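Haloacid dehalogenase-like hydrolase (Klebsiella pneumoniae subsp. pneumoniae, PDB 3PGV) probably acts as a magnesium-dependent phosphatase of the Cof family in the haloacid dehalogenase superfamily, and holds a calcium ion in this crystal. Local coordinates at residues N123-D128 / A146-K151; A213-A218 / Y223-C228. One frame throughout, in Å; residues are numbered along the deposited sequence.

Contact 1: residues N123-D128 / A146-K151; sequences NVYRED and AVFNYK. With EDO (1,2-ethanediol), chain I.
Beside the place where F148 meets D128, hydroxyl O2 of a bound ethanediol, probably from the crystallisation liquor, donates a hydrogen bond of 2.7 Å to N149 O. The same O2 lies 3.5 Å from F148 CE1, while the other end of the diol rests on the aliphatic chain of K151, with O1 3.3 Å from K151 CE; a hydrogen bond with W130 N ties the diol to strand 129-132 as well. Between the two segments the main meeting is aromatic. F148 turns its edge to the face of Y125 in an offset edge-to-face pair, with centroids 5.6 Å apart and planes at 64°; the closest carbons are Y125 CE1 and F148 CE2, 3.7 Å apart. F148 reaches across because its CG stands anti to the backbone N (chi1 -168°). D128 O meets the same ring at its edge and in its plane, 3.8 Å from F148 CE1, where the carbonyl oxygen faces the slightly positive ring hydrogens. Strand 129-132 runs between strands 121-126 and 150-152, so the pair links the end of one strand to the approach of the edge strand. F167 of strand 163-169 packs edge-to-face with Y125, and H64 meets both F148 and D128.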
ATOM      1  N   ASN A 123      10.393   9.221  -7.879  1.00 31.15           N
ATOM      2  CA  ASN A 123       9.704   8.191  -8.649  1.00 30.88           C
ATOM      3  C   ASN A 123       8.258   8.567  -8.843  1.00 33.92           C
ATOM      4  O   ASN A 123       7.652   9.167  -7.955  1.00 34.08           O
ATOM      5  CB  ASN A 123       9.801   6.839  -7.959  1.00 28.65           C
ATOM      6  CG  ASN A 123      11.193   6.340  -7.769  1.00 36.45           C
ATOM      7  OD1 ASN A 123      11.677   5.519  -8.524  1.00 30.43           O
ATOM      8  ND2 ASN A 123      11.843   6.771  -6.704  1.00 36.53           N
ATOM      9  N   VAL A 124       7.693   8.210 -10.002  1.00 28.98           N
ATOM     10  CA  VAL A 124       6.313   8.553 -10.336  1.00 28.07           C
ATOM     11  C   VAL A 124       5.586   7.330 -10.927  1.00 33.27           C
ATOM     12  O   VAL A 124       6.113   6.681 -11.836  1.00 31.65           O
ATOM     13  CB  VAL A 124       6.274   9.757 -11.341  1.00 30.47           C
ATOM     14  CG1 VAL A 124       4.848  10.087 -11.748  1.00 29.21           C
ATOM     15  CG2 VAL A 124       6.972  10.983 -10.765  1.00 29.60           C
ATOM     16  N   TYR A 125       4.364   7.040 -10.439  1.00 30.99           N
ATOM     17  CA  TYR A 125       3.489   6.073 -11.103  1.00 30.94           C
ATOM     18  C   TYR A 125       2.429   6.837 -11.867  1.00 35.30           C
ATOM     19  O   TYR A 125       1.567   7.464 -11.253  1.00 34.60           O
ATOM     20  CB  TYR A 125       2.825   5.107 -10.107  1.00 31.04           C
ATOM     21  CG  TYR A 125       3.746   4.039  -9.544  1.00 31.60           C
ATOM     22  CD1 TYR A 125       4.989   3.778 -10.127  1.00 32.36           C
ATOM     23  CD2 TYR A 125       3.344   3.235  -8.478  1.00 31.19           C
ATOM     24  CE1 TYR A 125       5.839   2.805  -9.610  1.00 31.55           C
ATOM     25  CE2 TYR A 125       4.183   2.261  -7.950  1.00 32.19           C
ATOM     26  CZ  TYR A 125       5.429   2.041  -8.521  1.00 37.99           C
ATOM     27  OH  TYR A 125       6.260   1.064  -8.000  1.00 32.21           O
ATOM     28  N   ARG A 126       2.583   6.921 -13.200  1.00 31.67           N
ATOM     29  CA  ARG A 126       1.606   7.557 -14.068  1.00 30.51           C
ATOM     30  C   ARG A 126       0.895   6.485 -14.838  1.00 36.75           C
ATOM     31  O   ARG A 126       1.511   5.831 -15.695  1.00 37.26           O
ATOM     32  CB  ARG A 126       2.285   8.533 -15.036  1.00 29.29           C
ATOM     33  CG  ARG A 126       1.291   9.262 -15.916  1.00 33.56           C
ATOM     34  CD  ARG A 126       1.956  10.238 -16.856  1.00 32.52           C
ATOM     35  NE  ARG A 126       0.962  11.045 -17.555  1.00 41.63           N
ATOM     36  CZ  ARG A 126       0.286  10.630 -18.621  1.00 51.69           C
ATOM     37  NH1 ARG A 126       0.510   9.427 -19.128  1.00 39.83           N
ATOM     38  NH2 ARG A 126      -0.620  11.414 -19.183  1.00 41.74           N
ATOM     39  N   GLU A 127      -0.396   6.249 -14.513  1.00 34.23           N
ATOM     40  CA  GLU A 127      -1.186   5.171 -15.126  1.00 34.77           C
ATOM     41  C   GLU A 127      -0.436   3.836 -14.999  1.00 39.70           C
ATOM     42  O   GLU A 127      -0.080   3.454 -13.889  1.00 39.35           O
ATOM     43  CB  GLU A 127      -1.543   5.489 -16.607  1.00 37.09           C
ATOM     44  CG  GLU A 127      -2.265   6.824 -16.817  1.00 46.51           C
ATOM     45  CD  GLU A 127      -3.661   6.946 -16.223  1.00 74.87           C
ATOM     46  OE1 GLU A 127      -4.090   6.028 -15.486  1.00 73.46           O
ATOM     47  OE2 GLU A 127      -4.322   7.976 -16.490  1.00 81.95           O
ATOM     48  N   ASP A 128      -0.111   3.186 -16.127  1.00 37.49           N
ATOM     49  CA  ASP A 128       0.610   1.908 -16.111  1.00 37.63           C
ATOM     50  C   ASP A 128       2.117   2.076 -16.280  1.00 40.82           C
ATOM     51  O   ASP A 128       2.821   1.094 -16.519  1.00 42.22           O
ATOM     52  CB  ASP A 128       0.046   0.956 -17.177  1.00 40.31           C
ATOM     53  CG  ASP A 128      -1.268   0.314 -16.790  1.00 52.69           C
ATOM     54  OD1 ASP A 128      -1.595   0.297 -15.555  1.00 51.22           O
ATOM     55  OD2 ASP A 128      -1.925  -0.275 -17.681  1.00 63.07           O
ATOM     56  N   ALA A 146       6.192  -9.915 -13.192  1.00 50.71           N
ATOM     57  CA  ALA A 146       5.843  -9.114 -14.351  1.00 49.43           C
ATOM     58  C   ALA A 146       6.972  -8.157 -14.710  1.00 50.25           C
ATOM     59  O   ALA A 146       7.681  -7.680 -13.827  1.00 47.42           O
ATOM     60  CB  ALA A 146       4.571  -8.336 -14.082  1.00 48.53           C
ATOM     61  N   VAL A 147       7.141  -7.879 -16.011  1.00 46.57           N
ATOM     62  CA  VAL A 147       8.108  -6.893 -16.471  1.00 45.60           C
ATOM     63  C   VAL A 147       7.596  -5.483 -16.112  1.00 47.96           C
ATOM     64  O   VAL A 147       6.572  -5.043 -16.640  1.00 47.26           O
ATOM     65  CB  VAL A 147       8.399  -7.037 -17.999  1.00 50.80           C
ATOM     66  CG1 VAL A 147       9.349  -5.941 -18.484  1.00 50.58           C
ATOM     67  CG2 VAL A 147       8.957  -8.424 -18.323  1.00 51.97           C
ATOM     68  N   PHE A 148       8.244  -4.830 -15.141  1.00 43.69           N
ATOM     69  CA  PHE A 148       7.868  -3.476 -14.730  1.00 42.69           C
ATOM     70  C   PHE A 148       9.133  -2.598 -14.570  1.00 43.81           C
ATOM     71  O   PHE A 148       9.846  -2.712 -13.573  1.00 42.70           O
ATOM     72  CB  PHE A 148       7.009  -3.509 -13.432  1.00 44.01           C
ATOM     73  CG  PHE A 148       6.324  -2.200 -13.080  1.00 45.03           C
ATOM     74  CD1 PHE A 148       5.445  -1.594 -13.970  1.00 48.04           C
ATOM     75  CD2 PHE A 148       6.488  -1.625 -11.825  1.00 46.60           C
ATOM     76  CE1 PHE A 148       4.813  -0.385 -13.642  1.00 48.12           C
ATOM     77  CE2 PHE A 148       5.821  -0.434 -11.485  1.00 47.75           C
ATOM     78  CZ  PHE A 148       4.998   0.178 -12.400  1.00 45.15           C
ATOM     79  N   ASN A 149       9.447  -1.795 -15.614  1.00 40.08           N
ATOM     80  CA  ASN A 149      10.660  -0.973 -15.680  1.00 39.17           C
ATOM     81  C   ASN A 149      10.368   0.494 -15.535  1.00 42.23           C
ATOM     82  O   ASN A 149       9.233   0.914 -15.680  1.00 42.68           O
ATOM     83  CB  ASN A 149      11.375  -1.204 -16.987  1.00 37.94           C
ATOM     84  CG  ASN A 149      11.752  -2.625 -17.217  1.00 53.85           C
ATOM     85  OD1 ASN A 149      12.305  -3.312 -16.337  1.00 45.48           O
ATOM     86  ND2 ASN A 149      11.508  -3.091 -18.414  1.00 42.78           N
ATOM     87  N   TYR A 150      11.398   1.289 -15.280  1.00 37.29           N
ATOM     88  CA  TYR A 150      11.240   2.728 -15.203  1.00 34.59           C
ATOM     89  C   TYR A 150      11.628   3.351 -16.532  1.00 40.52           C
ATOM     90  O   TYR A 150      12.345   2.730 -17.321  1.00 41.79           O
ATOM     91  CB  TYR A 150      12.112   3.326 -14.044  1.00 32.48           C
ATOM     92  CG  TYR A 150      13.609   3.104 -14.218  1.00 31.95           C
ATOM     93  CD1 TYR A 150      14.359   3.901 -15.080  1.00 34.12           C
ATOM     94  CD2 TYR A 150      14.277   2.120 -13.494  1.00 30.74           C
ATOM     95  CE1 TYR A 150      15.720   3.667 -15.282  1.00 34.26           C
ATOM     96  CE2 TYR A 150      15.640   1.893 -13.668  1.00 31.30           C
ATOM     97  CZ  TYR A 150      16.363   2.684 -14.550  1.00 38.01           C
ATOM     98  OH  TYR A 150      17.712   2.490 -14.700  1.00 37.38           O
ATOM     99  N   LYS A 151      11.100   4.535 -16.808  1.00 36.76           N
ATOM    100  CA  LYS A 151      11.568   5.413 -17.854  1.00 38.17           C
ATOM    101  C   LYS A 151      12.146   6.622 -17.146  1.00 41.58           C
ATOM    102  O   LYS A 151      11.649   6.996 -16.089  1.00 41.31           O
ATOM    103  CB  LYS A 151      10.409   5.875 -18.755  1.00 41.98           C
ATOM    104  CG  LYS A 151       9.934   4.880 -19.787  1.00 56.83           C
ATOM    105  CD  LYS A 151       8.972   5.589 -20.755  1.00 68.08           C
ATOM    106  CE  LYS A 151       8.218   4.671 -21.665  1.00 76.67           C
ATOM    107  NZ  LYS A 151       7.202   5.414 -22.454  1.00 84.81           N
TER
HETATM  108  C1  EDO I 277       7.599   2.426 -17.988  1.00 57.75           C
HETATM  109  O1  EDO I 277       7.784   2.264 -19.400  1.00 61.02           O
HETATM  110  C2  EDO I 277       6.594   1.386 -17.503  1.00 56.49           C
HETATM  111  O2  EDO I 277       6.618   1.297 -16.069  1.00 58.46           O

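Contact 2: residues A213-A218 / Y223-C228; sequences ALEAVA and YTLSDC
The carboxylate of E215 carries the CD1 methyl of L225 over one face, almost squarely above CD at 3.6 Å, while its OE2 takes a water hydrogen bond of 2.8 Å. That water also receives a weak bond from L225 N, so a single solvent molecule joins the same two residues whose side chains cross at about a right angle. With CG anti to the backbone N (chi1 -179°) and the chain extended beyond it, E215 passes across the branched end of L225, touching it with CB, CG and the carboxylate. A second carboxylate, that of D227, is met on its anti side by T224 N at 2.9 Å, lying 17° out of the plane. Together with the backbone bond from D227 N to T224 O, this folds residues 224-227 into a compact turn around the 3-10 segment 225-227.

Towards the interior the contact becomes apolar. C228 SG sits against A218 CB at 3.9 Å and L214 CD1 at 4.1 Å, and V23 and A25 of the neighbouring strand 23-27 extend this layer. Near the end of helix 210-220, Y223 N donates to A218 O at 2.7 Å, with the donor 39° above the carbonyl plane. The five-residue spacing of the bond suits a chain turning sharply out of a helix to enter strand 228-232, the alpha-to-beta step of a Rossmann-like core.

One backbone bond therefore satisfies a carbonyl late in the helix, sulfur and methyl groups fill the inner side, and the charge of E215 stays at the solvent-bearing margin, bonded to water, with a long, weak ion pair to K219 nearby.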
ATOM      1  N   ALA A 213      -9.594   3.500   0.859  1.00 32.69           N
ATOM      2  CA  ALA A 213      -9.905   2.554  -0.205  1.00 31.87           C
ATOM      3  C   ALA A 213     -10.612   1.310   0.360  1.00 37.08           C
ATOM      4  O   ALA A 213     -11.574   0.822  -0.251  1.00 38.92           O
ATOM      5  CB  ALA A 213      -8.648   2.157  -0.936  1.00 31.61           C
ATOM      6  N   LEU A 214     -10.200   0.856   1.581  1.00 31.96           N
ATOM      7  CA  LEU A 214     -10.850  -0.267   2.262  1.00 32.46           C
ATOM      8  C   LEU A 214     -12.298   0.054   2.562  1.00 38.05           C
ATOM      9  O   LEU A 214     -13.173  -0.779   2.315  1.00 39.73           O
ATOM     10  CB  LEU A 214     -10.103  -0.647   3.560  1.00 32.31           C
ATOM     11  CG  LEU A 214     -10.778  -1.741   4.412  1.00 36.80           C
ATOM     12  CD1 LEU A 214     -10.941  -3.041   3.622  1.00 37.46           C
ATOM     13  CD2 LEU A 214     -10.040  -1.963   5.699  1.00 37.30           C
ATOM     14  N   GLU A 215     -12.569   1.277   3.048  1.00 35.58           N
ATOM     15  CA  GLU A 215     -13.940   1.722   3.306  1.00 36.37           C
ATOM     16  C   GLU A 215     -14.784   1.645   2.020  1.00 41.86           C
ATOM     17  O   GLU A 215     -15.909   1.145   2.056  1.00 43.65           O
ATOM     18  CB  GLU A 215     -13.951   3.144   3.874  1.00 37.43           C
ATOM     19  CG  GLU A 215     -15.355   3.654   4.178  1.00 47.04           C
ATOM     20  CD  GLU A 215     -15.428   4.939   4.976  1.00 63.86           C
ATOM     21  OE1 GLU A 215     -14.564   5.824   4.770  1.00 46.55           O
ATOM     22  OE2 GLU A 215     -16.393   5.089   5.758  1.00 60.30           O
ATOM     23  N   ALA A 216     -14.219   2.117   0.876  1.00 36.96           N
ATOM     24  CA  ALA A 216     -14.909   2.097  -0.424  1.00 36.35           C
ATOM     25  C   ALA A 216     -15.181   0.653  -0.884  1.00 41.98           C
ATOM     26  O   ALA A 216     -16.296   0.338  -1.308  1.00 42.88           O
ATOM     27  CB  ALA A 216     -14.077   2.831  -1.466  1.00 35.42           C
ATOM     28  N   VAL A 217     -14.181  -0.234  -0.728  1.00 39.23           N
ATOM     29  CA  VAL A 217     -14.302  -1.640  -1.110  1.00 39.69           C
ATOM     30  C   VAL A 217     -15.322  -2.364  -0.230  1.00 46.45           C
ATOM     31  O   VAL A 217     -16.183  -3.075  -0.754  1.00 49.91           O
ATOM     32  CB  VAL A 217     -12.925  -2.353  -1.126  1.00 41.87           C
ATOM     33  CG1 VAL A 217     -13.090  -3.858  -1.273  1.00 42.29           C
ATOM     34  CG2 VAL A 217     -12.037  -1.797  -2.232  1.00 40.40           C
ATOM     35  N   ALA A 218     -15.273  -2.130   1.100  1.00 41.75           N
ATOM     36  CA  ALA A 218     -16.233  -2.721   2.037  1.00 42.79           C
ATOM     37  C   ALA A 218     -17.659  -2.385   1.616  1.00 47.49           C
ATOM     38  O   ALA A 218     -18.513  -3.276   1.565  1.00 49.02           O
ATOM     39  CB  ALA A 218     -15.969  -2.216   3.450  1.00 43.60           C
ATOM     40  N   TYR A 223     -20.743  -4.026   2.953  1.00 52.35           N
ATOM     41  CA  TYR A 223     -20.349  -3.972   4.365  1.00 51.98           C
ATOM     42  C   TYR A 223     -19.840  -2.577   4.751  1.00 52.91           C
ATOM     43  O   TYR A 223     -19.848  -1.664   3.926  1.00 50.64           O
ATOM     44  CB  TYR A 223     -19.266  -5.043   4.666  1.00 52.54           C
ATOM     45  CG  TYR A 223     -19.740  -6.461   4.444  1.00 56.86           C
ATOM     46  CD1 TYR A 223     -20.637  -7.065   5.321  1.00 60.54           C
ATOM     47  CD2 TYR A 223     -19.287  -7.206   3.358  1.00 57.78           C
ATOM     48  CE1 TYR A 223     -21.109  -8.361   5.099  1.00 61.66           C
ATOM     49  CE2 TYR A 223     -19.732  -8.513   3.138  1.00 60.44           C
ATOM     50  CZ  TYR A 223     -20.645  -9.085   4.011  1.00 67.42           C
ATOM     51  OH  TYR A 223     -21.075 -10.374   3.802  1.00 67.91           O
ATOM     52  N   THR A 224     -19.411  -2.415   6.012  1.00 49.40           N
ATOM     53  CA  THR A 224     -18.837  -1.164   6.504  1.00 48.11           C
ATOM     54  C   THR A 224     -17.449  -1.448   7.087  1.00 51.27           C
ATOM     55  O   THR A 224     -17.036  -2.610   7.145  1.00 50.46           O
ATOM     56  CB  THR A 224     -19.760  -0.521   7.566  1.00 57.21           C
ATOM     57  OG1 THR A 224     -19.778  -1.341   8.735  1.00 57.92           O
ATOM     58  CG2 THR A 224     -21.179  -0.295   7.058  1.00 54.36           C
ATOM     59  N   LEU A 225     -16.757  -0.397   7.575  1.00 46.08           N
ATOM     60  CA  LEU A 225     -15.453  -0.534   8.225  1.00 44.19           C
ATOM     61  C   LEU A 225     -15.535  -1.427   9.467  1.00 49.69           C
ATOM     62  O   LEU A 225     -14.600  -2.176   9.746  1.00 48.70           O
ATOM     63  CB  LEU A 225     -14.895   0.849   8.595  1.00 43.13           C
ATOM     64  CG  LEU A 225     -14.292   1.652   7.434  1.00 46.21           C
ATOM     65  CD1 LEU A 225     -14.143   3.107   7.802  1.00 46.21           C
ATOM     66  CD2 LEU A 225     -12.927   1.062   6.993  1.00 46.43           C
ATOM     67  N   SER A 226     -16.689  -1.407  10.161  1.00 47.94           N
ATOM     68  CA  SER A 226     -16.921  -2.213  11.371  1.00 50.16           C
ATOM     69  C   SER A 226     -16.848  -3.713  11.071  1.00 53.80           C
ATOM     70  O   SER A 226     -16.611  -4.517  11.980  1.00 53.27           O
ATOM     71  CB  SER A 226     -18.287  -1.880  11.976  1.00 57.66           C
ATOM     72  OG  SER A 226     -18.426  -0.489  12.210  1.00 68.69           O
ATOM     73  N   ASP A 227     -17.091  -4.093   9.800  1.00 50.16           N
ATOM     74  CA  ASP A 227     -17.071  -5.492   9.366  1.00 50.28           C
ATOM     75  C   ASP A 227     -15.677  -5.920   8.964  1.00 52.40           C
ATOM     76  O   ASP A 227     -15.481  -7.060   8.517  1.00 51.60           O
ATOM     77  CB  ASP A 227     -18.045  -5.696   8.196  1.00 52.30           C
ATOM     78  CG  ASP A 227     -19.480  -5.389   8.553  1.00 62.48           C
ATOM     79  OD1 ASP A 227     -19.977  -5.954   9.553  1.00 65.57           O
ATOM     80  OD2 ASP A 227     -20.115  -4.604   7.823  1.00 65.71           O
ATOM     81  N   CYS A 228     -14.694  -5.015   9.128  1.00 48.00           N
ATOM     82  CA  CYS A 228     -13.332  -5.271   8.689  1.00 46.70           C
ATOM     83  C   CYS A 228     -12.369  -5.540   9.797  1.00 48.11           C
ATOM     84  O   CYS A 228     -12.338  -4.815  10.792  1.00 47.52           O
ATOM     85  CB  CYS A 228     -12.834  -4.146   7.789  1.00 45.73           C
ATOM     86  SG  CYS A 228     -13.866  -3.849   6.337  1.00 49.75           S
TER
HETATM   87  O   HOH W   1     -17.711   2.693   6.546  1.00 40.78           O

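Overall arrangement
From the N terminus, strand 23-27 first supplies D27, and D29 follows; with D233 they bind the calcium ion at the ends of strands 23-27 and 228-232 of the eight-stranded core sheet. The chain later enters the six-stranded sheet, probably part of the cap domain as in other Cof proteins, where contact 1 closes the excursion between residues 128 and 146 that includes strand 129-132. After returning to the core, the chain forms contact 2, which closes the short turn from helix 210-220 into strand 228-232, just ahead of D233. The contacts follow in series, neither nested nor crossed. On opposite sides of the chain's centre, contacts 1 and 2 have centres 29 Å apart and nearest atoms about 14 Å apart.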